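Local coordinates for probable ABC transporter phosphite binding protein PhnD1 (Prochlorococcus marinus str. MIT 9301, PDB 5LQ5) that binds inorganic phosphite strongly, and methylphosphonate and phosphate only very weakly, as the probable solute-binding component of an ABC transporter, at residues A[4-9]-A[216-221]; A[32-37]-A[224-229]; A[106-111]-A[196-201]. All blocks are in the same frame, centred on the assembly; numbering follows the deposited sequence.

Contact 1 of 3, residues A[4-9]-A[216-221]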
loop_
_atom_site.group_PDB
_atom_site.type_symbol
_atom_site.label_atom_id
_atom_site.label_comp_id
_atom_site.label_asym_id
_atom_site.label_seq_id
_atom_site.Cartn_x
_atom_site.Cartn_y
_atom_site.Cartn_z
ATOM N N LYS A 4 2.533 26.724 -6.276
ATOM C CA LYS A 4 3.362 26.473 -7.464
ATOM C C LYS A 4 4.280 25.259 -7.328
ATOM O O LYS A 4 4.973 24.902 -8.270
ATOM C CB LYS A 4 4.139 27.706 -7.918
ATOM C CG LYS A 4 4.909 27.449 -9.219
ATOM C CD LYS A 4 5.662 28.636 -9.797
ATOM C CE LYS A 4 6.430 28.233 -11.062
ATOM N NZ LYS A 4 7.210 29.316 -11.726
ATOM N N VAL A 5 4.266 24.617 -6.175
ATOM C CA VAL A 5 5.011 23.369 -5.979
ATOM C C VAL A 5 4.037 22.189 -6.067
ATOM O O VAL A 5 2.973 22.181 -5.388
ATOM C CB VAL A 5 5.685 23.336 -4.607
ATOM C CG1 VAL A 5 6.434 22.025 -4.414
ATOM C CG2 VAL A 5 6.638 24.521 -4.446
ATOM N N LEU A 6 4.386 21.205 -6.890
ATOM C CA LEU A 6 3.636 19.944 -6.976
ATOM C C LEU A 6 4.129 19.026 -5.835
ATOM O O LEU A 6 5.264 18.607 -5.808
ATOM C CB LEU A 6 3.821 19.229 -8.335
ATOM C CG LEU A 6 2.946 17.995 -8.578
ATOM C CD1 LEU A 6 1.488 18.364 -8.809
ATOM C CD2 LEU A 6 3.459 17.194 -9.775
ATOM N N LYS A 7 3.225 18.692 -4.937
ATOM C CA LYS A 7 3.558 18.036 -3.675
ATOM C C LYS A 7 3.132 16.581 -3.783
ATOM O O LYS A 7 1.973 16.278 -3.991
ATOM C CB LYS A 7 2.864 18.749 -2.515
ATOM C CG LYS A 7 3.302 20.214 -2.339
ATOM C CD LYS A 7 2.410 20.948 -1.346
ATOM C CE LYS A 7 2.177 22.389 -1.775
ATOM N NZ LYS A 7 1.209 22.484 -2.898
ATOM N N VAL A 8 4.122 15.707 -3.729
ATOM C CA VAL A 8 3.990 14.262 -3.823
ATOM C C VAL A 8 3.928 13.667 -2.429
ATOM O O VAL A 8 4.678 14.046 -1.533
ATOM C CB VAL A 8 5.145 13.639 -4.637
ATOM C CG1 VAL A 8 5.161 12.111 -4.606
ATOM C CG2 VAL A 8 5.098 14.109 -6.089
ATOM N N GLY A 9 2.969 12.778 -2.227
ATOM C CA GLY A 9 2.835 12.039 -0.961
ATOM C C GLY A 9 2.644 10.543 -1.214
ATOM O O GLY A 9 2.531 10.071 -2.374
ATOM N N ASN A 216 -5.680 24.947 -12.775
ATOM C CA ASN A 216 -5.702 26.337 -12.284
ATOM C C ASN A 216 -4.353 26.837 -11.770
ATOM O O ASN A 216 -4.086 28.027 -11.788
ATOM C CB ASN A 216 -6.738 26.517 -11.188
ATOM C CG ASN A 216 -8.128 26.115 -11.631
ATOM O OD1 ASN A 216 -8.527 26.351 -12.775
ATOM N ND2 ASN A 216 -8.880 25.506 -10.719
ATOM N N ARG A 217 -3.520 25.924 -11.301
ATOM C CA ARG A 217 -2.181 26.280 -10.802
ATOM C C ARG A 217 -1.083 26.085 -11.831
ATOM O O ARG A 217 -0.099 26.831 -11.830
ATOM C CB ARG A 217 -1.817 25.452 -9.578
ATOM C CG ARG A 217 -2.736 25.654 -8.399
ATOM C CD ARG A 217 -2.821 24.370 -7.605
ATOM N NE ARG A 217 -1.515 23.996 -7.094
ATOM C CZ ARG A 217 -1.279 22.877 -6.413
ATOM N NH1 ARG A 217 -2.273 22.022 -6.182
ATOM N NH2 ARG A 217 -0.053 22.621 -5.994
ATOM N N PHE A 218 -1.238 25.066 -12.674
ATOM C CA PHE A 218 -0.144 24.629 -13.582
ATOM C C PHE A 218 -0.413 24.797 -15.074
ATOM O O PHE A 218 0.499 24.600 -15.887
ATOM C CB PHE A 218 0.271 23.182 -13.270
ATOM C CG PHE A 218 0.851 23.011 -11.876
ATOM C CD1 PHE A 218 2.100 23.506 -11.561
ATOM C CD2 PHE A 218 0.117 22.386 -10.868
ATOM C CE1 PHE A 218 2.634 23.359 -10.289
ATOM C CE2 PHE A 218 0.643 22.229 -9.590
ATOM C CZ PHE A 218 1.905 22.727 -9.297
ATOM N N GLY A 219 -1.639 25.181 -15.423
ATOM C CA GLY A 219 -2.019 25.442 -16.816
ATOM C C GLY A 219 -2.831 24.341 -17.467
ATOM O O GLY A 219 -2.779 23.192 -17.056
ATOM N N GLU A 220 -3.564 24.707 -18.509
ATOM C CA GLU A 220 -4.408 23.753 -19.245
ATOM C C GLU A 220 -3.547 22.617 -19.786
ATOM O O GLU A 220 -2.446 22.845 -20.272
ATOM C CB GLU A 220 -5.169 24.412 -20.414
ATOM C CG GLU A 220 -6.341 25.291 -19.991
ATOM C CD GLU A 220 -5.925 26.720 -19.719
ATOM O OE1 GLU A 220 -4.881 26.885 -19.045
ATOM O OE2 GLU A 220 -6.638 27.654 -20.150
ATOM N N GLY A 221 -4.064 21.397 -19.645
ATOM C CA GLY A 221 -3.415 20.170 -20.135
ATOM C C GLY A 221 -2.395 19.550 -19.186
ATOM O O GLY A 221 -1.853 18.496 -19.492
#
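R217 and F218, at the end of helix 214-218, lie against the start of strand 5-10, meeting its backbone more than its side chains. The guanidinium of R217 comes in with its edge toward the carbonyl of V5, NH2 standing 3.1 Å from V5 O. The same oxygen takes a hydrogen bond from its own strand: K7 NZ sits 3.1 Å from V5 O, in the carbonyl plane. K7 reaches back there because its chain bends at chi3 (-143°) and chi4 (76°). That leaves two cationic donors side by side, K7 NZ 3.3 Å from R217 NH2, a repulsion that their surrounding acceptors probably offset.

Only the CE2 corner of the F218 ring comes over one face of the R217 guanidinium, 3.4 Å above its plane and displaced toward the rim. With its CG anti to the carbonyl carbon, the ring points its far edge at the strand: F218 CE1 is 3.5 Å from K4 O, and F218 CE2 is 4.0 Å from the methyl L6 CD1.

The second shell fixes the charges. R217 NH1 forms a salt bridge with D59, whose other carboxylate oxygen accepts a hydrogen bond from K7 N, and R217 NE donates to P3 O. K7 NZ has a further acceptor in N2 O, while F222 stacks on the F218 ring.

The contact thus joins the opening strand to a helix that follows strand 207-210, in a sheet whose order, 2-1-3-5-4-6 with 207-210 returning antiparallel beside 60-63, is that of a type II periplasmic binding protein lobe.

Contact 2 of 3, residues A[32-37]-A[224-229]; sequences KQLDVE and KELKSV
L34, in the last turn of helix 16-34, pushes its two methyls into the flank of helix 222-231 and divides them between different neighbours. CG lies anti to the carbonyl carbon (chi1 -59°). From there, CD2 rests where the E225 stem meets its carboxylate, L34 CD2 being 3.5 Å from both E225 CG and E225 CD, and it also touches V229, L34 CD2 to V229 CG2 being 3.7 Å. The other branch crosses L226 obliquely, tip to tip, L34 CD1 lying 3.7 Å from L226 CD1. E225 is stretched out, CG anti to the backbone N (chi1 -171°), and it passes L34 in the opposite direction, so the leucine methyl sits beside the end of the stem.

Q33 and V229 slide by each other in the same antiparallel manner, the amide carbon Q33 CD resting 3.7 Å from V229 CG1. No direct hydrogen bond spans the helices; two waters do the polar work. One accepts from Q33 NE2 at 2.7 Å and donates to V229 O. The second donates both to L34 O, at 2.6 Å, and to E225 OE1, at 3.1 Å.

Q33 NE2 also bonds E29, a turn back. L226 and V229 extend the apolar seam onto L30, and L226 touches L214, so helices 16-34, 214-218 and 222-231 meet here; just after L34 the chain passes V36, which touches F218, to E37, which bonds L6 of strand 5-10.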
loop_
_atom_site.group_PDB
_atom_site.type_symbol
_atom_site.label_atom_id
_atom_site.label_comp_id
_atom_site.label_asym_id
_atom_site.label_seq_id
_atom_site.Cartn_x
_atom_site.Cartn_y
_atom_site.Cartn_z
ATOM N N LYS A 32 11.845 17.188 -13.911
ATOM C CA LYS A 32 12.582 17.349 -15.181
ATOM C C LYS A 32 11.632 17.357 -16.396
ATOM O O LYS A 32 11.736 18.204 -17.279
ATOM C CB LYS A 32 13.616 16.250 -15.356
ATOM C CG LYS A 32 14.880 16.444 -14.532
ATOM C CD LYS A 32 15.895 15.348 -14.810
ATOM C CE LYS A 32 16.997 15.331 -13.759
ATOM N NZ LYS A 32 17.867 14.134 -13.884
ATOM N N GLN A 33 10.701 16.408 -16.420
ATOM C CA GLN A 33 9.775 16.245 -17.551
ATOM C C GLN A 33 8.646 17.260 -17.610
ATOM O O GLN A 33 8.227 17.660 -18.706
ATOM C CB GLN A 33 9.189 14.858 -17.592
ATOM C CG GLN A 33 10.206 13.759 -17.852
ATOM C CD GLN A 33 9.563 12.485 -18.411
ATOM O OE1 GLN A 33 8.711 12.535 -19.310
ATOM N NE2 GLN A 33 9.922 11.339 -17.846
ATOM N N LEU A 34 8.132 17.642 -16.451
ATOM C CA LEU A 34 7.051 18.654 -16.356
ATOM C C LEU A 34 7.491 20.106 -16.243
ATOM O O LEU A 34 6.674 21.007 -16.390
ATOM C CB LEU A 34 6.130 18.347 -15.161
ATOM C CG LEU A 34 5.479 16.971 -15.275
ATOM C CD1 LEU A 34 4.834 16.587 -13.955
ATOM C CD2 LEU A 34 4.490 16.874 -16.424
ATOM N N ASP A 35 8.773 20.319 -15.969
ATOM C CA ASP A 35 9.354 21.680 -15.834
ATOM C C ASP A 35 8.613 22.482 -14.742
ATOM O O ASP A 35 8.235 23.636 -14.921
ATOM C CB ASP A 35 9.293 22.390 -17.213
ATOM C CG ASP A 35 9.637 23.885 -17.163
ATOM O OD1 ASP A 35 10.093 24.429 -16.135
ATOM O OD2 ASP A 35 9.432 24.541 -18.185
ATOM N N VAL A 36 8.393 21.840 -13.605
ATOM C CA VAL A 36 7.848 22.508 -12.421
ATOM C C VAL A 36 8.579 21.920 -11.206
ATOM O O VAL A 36 9.173 20.834 -11.293
ATOM C CB VAL A 36 6.312 22.348 -12.260
ATOM C CG1 VAL A 36 5.560 22.935 -13.460
ATOM C CG2 VAL A 36 5.945 20.883 -12.053
ATOM N N GLU A 37 8.531 22.658 -10.099
ATOM C CA GLU A 37 9.049 22.196 -8.798
ATOM C C GLU A 37 8.169 21.073 -8.277
ATOM O O GLU A 37 6.946 21.203 -8.255
ATOM C CB GLU A 37 9.106 23.312 -7.753
ATOM C CG GLU A 37 10.503 23.874 -7.532
ATOM C CD GLU A 37 10.610 24.649 -6.236
ATOM O OE1 GLU A 37 9.841 25.617 -6.069
ATOM O OE2 GLU A 37 11.452 24.287 -5.385
ATOM N N LYS A 224 -3.225 15.904 -17.887
ATOM C CA LYS A 224 -2.948 15.005 -19.003
ATOM C C LYS A 224 -1.435 14.742 -19.202
ATOM O O LYS A 224 -1.026 13.605 -19.413
ATOM C CB LYS A 224 -3.581 15.527 -20.304
ATOM C CG LYS A 224 -3.619 14.477 -21.409
ATOM C CD LYS A 224 -4.919 14.520 -22.199
ATOM C CE LYS A 224 -6.076 13.919 -21.411
ATOM N NZ LYS A 224 -7.333 13.860 -22.205
ATOM N N GLU A 225 -0.631 15.799 -19.097
ATOM C CA GLU A 225 0.847 15.715 -19.243
ATOM C C GLU A 225 1.438 14.873 -18.091
ATOM O O GLU A 225 2.287 13.996 -18.292
ATOM C CB GLU A 225 1.473 17.109 -19.231
ATOM C CG GLU A 225 2.961 17.136 -19.587
ATOM C CD GLU A 225 3.620 18.498 -19.402
ATOM O OE1 GLU A 225 3.000 19.428 -18.829
ATOM O OE2 GLU A 225 4.791 18.621 -19.814
ATOM N N LEU A 226 0.965 15.151 -16.882
ATOM C CA LEU A 226 1.378 14.399 -15.679
ATOM C C LEU A 226 1.096 12.887 -15.808
ATOM O O LEU A 226 1.955 12.035 -15.560
ATOM C CB LEU A 226 0.656 14.989 -14.444
ATOM C CG LEU A 226 0.811 14.232 -13.106
ATOM C CD1 LEU A 226 2.259 14.188 -12.688
ATOM C CD2 LEU A 226 -0.027 14.878 -12.021
ATOM N N LYS A 227 -0.109 12.570 -16.233
ATOM C CA LYS A 227 -0.500 11.174 -16.433
ATOM C C LYS A 227 0.406 10.510 -17.489
ATOM O O LYS A 227 0.929 9.404 -17.306
ATOM C CB LYS A 227 -1.967 11.126 -16.811
ATOM C CG LYS A 227 -2.518 9.753 -17.033
ATOM C CD LYS A 227 -4.032 9.808 -17.212
ATOM C CE LYS A 227 -4.558 8.487 -17.722
ATOM N NZ LYS A 227 -6.055 8.451 -17.727
ATOM N N SER A 228 0.641 11.251 -18.564
ATOM C CA SER A 228 1.525 10.815 -19.659
ATOM C C SER A 228 2.947 10.512 -19.190
ATOM O O SER A 228 3.513 9.478 -19.523
ATOM C CB SER A 228 1.545 11.875 -20.765
ATOM O OG SER A 228 2.100 11.345 -21.947
ATOM N N VAL A 229 3.503 11.396 -18.378
ATOM C CA VAL A 229 4.863 11.181 -17.850
ATOM C C VAL A 229 4.937 9.877 -17.062
ATOM O O VAL A 229 5.840 9.068 -17.231
ATOM C CB VAL A 229 5.336 12.370 -16.983
ATOM C CG1 VAL A 229 6.588 12.060 -16.169
ATOM C CG2 VAL A 229 5.546 13.594 -17.865
HETATM O O HOH W 1 8.270 9.314 -18.682
HETATM O O HOH W 2 4.196 21.654 -17.001
#

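Contact 3 of 3, residues A[106-111]-A[196-201]; sequences SNIKGL and LFWITP
A classic beta bulge in strand 194-199, where F197 and W198 both sit opposite F94 of strand 92-97, gives this contact its two aromatic rings. F197 takes a near-helical psi of -48°; W198 is directed at the 3-10 segment starting at I108, while F197 starts off to one side and brings only the end of its ring to it.

W198, CG anti to its backbone N, does most of the touching. Its indole is sandwiched by backbone: I108 CA lies 3.4 Å above one face of the W198 ring and T200 CA 3.9 Å above the opposite one, both offset toward the rim. The I108 side chain crosses the benzene half obliquely, with I108 CG1 3.6 Å from W198 CH2. L111 comes in at about a right angle to the tryptophan, placing its CD1 3.8 Å from W198 CZ3, while its other methyl, L111 CD2, is 4.1 Å from F197 CE2. The phenylalanine edge also meets backbone, F197 CZ being 3.8 Å from G110 O.

The indole N-H is satisfied by a water, 2.9 Å from W198 NE1, which donates a weak hydrogen bond to S106 O. An Asx turn shapes the other partner: K109 N donates to N107 OD1 at 3.0 Å (N-H...O 159°), though from 43° out of the carbonyl plane. G110 N bonds N107 O within the same turn.

Outside the pair, I108 and T200 both pack on F136 of helix 127-139, whose first residues, T127 and S128, belong to the phosphite pocket. Strand 194-199 is one of the two edge strands of a mixed five-stranded sheet of order 3-2-4-1-5, the second alpha/beta lobe typical of type II periplasmic binding proteins.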
loop_
_atom_site.group_PDB
_atom_site.type_symbol
_atom_site.label_atom_id
_atom_site.label_comp_id
_atom_site.label_asym_id
_atom_site.label_seq_id
_atom_site.Cartn_x
_atom_site.Cartn_y
_atom_site.Cartn_z
ATOM N N SER A 106 -2.649 -24.575 2.346
ATOM C CA SER A 106 -2.945 -24.497 0.891
ATOM C C SER A 106 -4.436 -24.292 0.614
ATOM O O SER A 106 -4.900 -24.414 -0.516
ATOM C CB SER A 106 -2.460 -25.769 0.182
ATOM O OG SER A 106 -3.008 -26.915 0.810
ATOM N N ASN A 107 -5.168 -23.976 1.671
ATOM C CA ASN A 107 -6.600 -23.683 1.598
ATOM C C ASN A 107 -6.947 -22.637 2.656
ATOM O O ASN A 107 -6.415 -22.673 3.764
ATOM C CB ASN A 107 -7.443 -24.933 1.841
ATOM C CG ASN A 107 -8.922 -24.682 1.635
ATOM O OD1 ASN A 107 -9.674 -24.480 2.600
ATOM N ND2 ASN A 107 -9.341 -24.651 0.375
ATOM N N ILE A 108 -7.854 -21.728 2.311
ATOM C CA ILE A 108 -8.288 -20.654 3.224
ATOM C C ILE A 108 -8.776 -21.146 4.607
ATOM O O ILE A 108 -8.584 -20.478 5.618
ATOM C CB ILE A 108 -9.385 -19.756 2.580
ATOM C CG1 ILE A 108 -9.631 -18.480 3.399
ATOM C CG2 ILE A 108 -10.699 -20.504 2.398
ATOM C CD1 ILE A 108 -10.481 -17.468 2.676
ATOM N N LYS A 109 -9.410 -22.315 4.652
ATOM C CA LYS A 109 -9.963 -22.854 5.928
ATOM C C LYS A 109 -8.882 -23.128 7.003
ATOM O O LYS A 109 -9.163 -23.106 8.223
ATOM C CB LYS A 109 -10.789 -24.128 5.678
ATOM C CG LYS A 109 -11.994 -23.950 4.758
ATOM C CD LYS A 109 -13.253 -23.504 5.481
ATOM C CE LYS A 109 -14.486 -23.777 4.623
ATOM N NZ LYS A 109 -15.756 -23.446 5.320
ATOM N N GLY A 110 -7.649 -23.318 6.536
ATOM C CA GLY A 110 -6.452 -23.485 7.385
ATOM C C GLY A 110 -6.122 -22.277 8.261
ATOM O O GLY A 110 -5.357 -22.360 9.233
ATOM N N LEU A 111 -6.681 -21.125 7.913
ATOM C CA LEU A 111 -6.499 -19.924 8.755
ATOM C C LEU A 111 -7.045 -20.098 10.177
ATOM O O LEU A 111 -6.651 -19.376 11.069
ATOM C CB LEU A 111 -7.142 -18.681 8.116
ATOM C CG LEU A 111 -6.474 -18.149 6.859
ATOM C CD1 LEU A 111 -7.334 -16.992 6.319
ATOM C CD2 LEU A 111 -5.044 -17.708 7.088
ATOM N N LEU A 196 6.637 -18.313 5.469
ATOM C CA LEU A 196 5.371 -18.125 4.735
ATOM C C LEU A 196 4.354 -19.169 5.167
ATOM O O LEU A 196 4.620 -20.388 5.106
ATOM C CB LEU A 196 5.572 -18.160 3.212
ATOM C CG LEU A 196 4.317 -18.094 2.332
ATOM C CD1 LEU A 196 3.724 -16.686 2.398
ATOM C CD2 LEU A 196 4.597 -18.477 0.887
ATOM N N PHE A 197 3.172 -18.676 5.511
ATOM C CA PHE A 197 2.029 -19.492 5.988
ATOM C C PHE A 197 0.957 -19.687 4.937
ATOM O O PHE A 197 0.490 -20.812 4.721
ATOM C CB PHE A 197 1.451 -18.948 7.310
ATOM C CG PHE A 197 0.342 -19.786 7.909
ATOM C CD1 PHE A 197 0.597 -21.026 8.465
ATOM C CD2 PHE A 197 -0.966 -19.332 7.932
ATOM C CE1 PHE A 197 -0.424 -21.786 9.003
ATOM C CE2 PHE A 197 -1.977 -20.072 8.502
ATOM C CZ PHE A 197 -1.707 -21.341 9.019
ATOM N N TRP A 198 0.556 -18.596 4.294
ATOM C CA TRP A 198 -0.494 -18.619 3.264
ATOM C C TRP A 198 -0.393 -17.419 2.332
ATOM O O TRP A 198 -0.051 -16.322 2.774
ATOM C CB TRP A 198 -1.891 -18.706 3.885
ATOM C CG TRP A 198 -3.008 -19.002 2.958
ATOM C CD1 TRP A 198 -3.134 -20.123 2.178
ATOM C CD2 TRP A 198 -4.196 -18.235 2.740
ATOM N NE1 TRP A 198 -4.293 -20.084 1.470
ATOM C CE2 TRP A 198 -4.974 -18.939 1.790
ATOM C CE3 TRP A 198 -4.674 -17.006 3.228
ATOM C CZ2 TRP A 198 -6.204 -18.469 1.332
ATOM C CZ3 TRP A 198 -5.912 -16.549 2.769
ATOM C CH2 TRP A 198 -6.646 -17.268 1.818
ATOM N N ILE A 199 -0.676 -17.668 1.054
ATOM C CA ILE A 199 -0.833 -16.626 0.033
ATOM C C ILE A 199 -2.330 -16.494 -0.288
ATOM O O ILE A 199 -3.013 -17.466 -0.567
ATOM C CB ILE A 199 -0.024 -16.900 -1.260
ATOM C CG1 ILE A 199 1.468 -17.039 -0.962
ATOM C CG2 ILE A 199 -0.285 -15.821 -2.293
ATOM C CD1 ILE A 199 2.247 -17.696 -2.106
ATOM N N THR A 200 -2.832 -15.262 -0.237
ATOM C CA THR A 200 -4.251 -14.987 -0.463
ATOM C C THR A 200 -4.674 -14.967 -1.934
ATOM O O THR A 200 -3.816 -14.836 -2.831
ATOM C CB THR A 200 -4.668 -13.619 0.132
ATOM O OG1 THR A 200 -4.157 -12.521 -0.666
ATOM C CG2 THR A 200 -4.192 -13.475 1.619
ATOM N N PRO A 201 -5.999 -15.022 -2.183
ATOM C CA PRO A 201 -6.523 -14.645 -3.485
ATOM C C PRO A 201 -6.193 -13.193 -3.849
ATOM O O PRO A 201 -5.769 -12.402 -2.997
ATOM C CB PRO A 201 -8.039 -14.804 -3.313
ATOM C CG PRO A 201 -8.212 -15.789 -2.222
ATOM C CD PRO A 201 -7.087 -15.471 -1.285
HETATM O O HOH W 3 -4.604 -21.534 -1.021
#

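Contacts 1 and 2 are neighbours, their centres 9 Å apart, and they touch directly: L6 N probably hydrogen-bonds E37 O at 2.9 Å, joining strands 5-10 and 37-40, and F218 CD1 packs on V36 CG1 at 4.0 Å. Together they tie the chain's first strand and helix to the two consecutive helices 214-218 and 222-231. Contact 3 belongs to the other lobe, across the chain's centre, its centre 44 Å from that of contact 1 and 42 Å from that of contact 2. None of the three includes a residue of the phosphite pocket, which draws on Y46, G64, S126, T127, S128, H158, D205 and Y206.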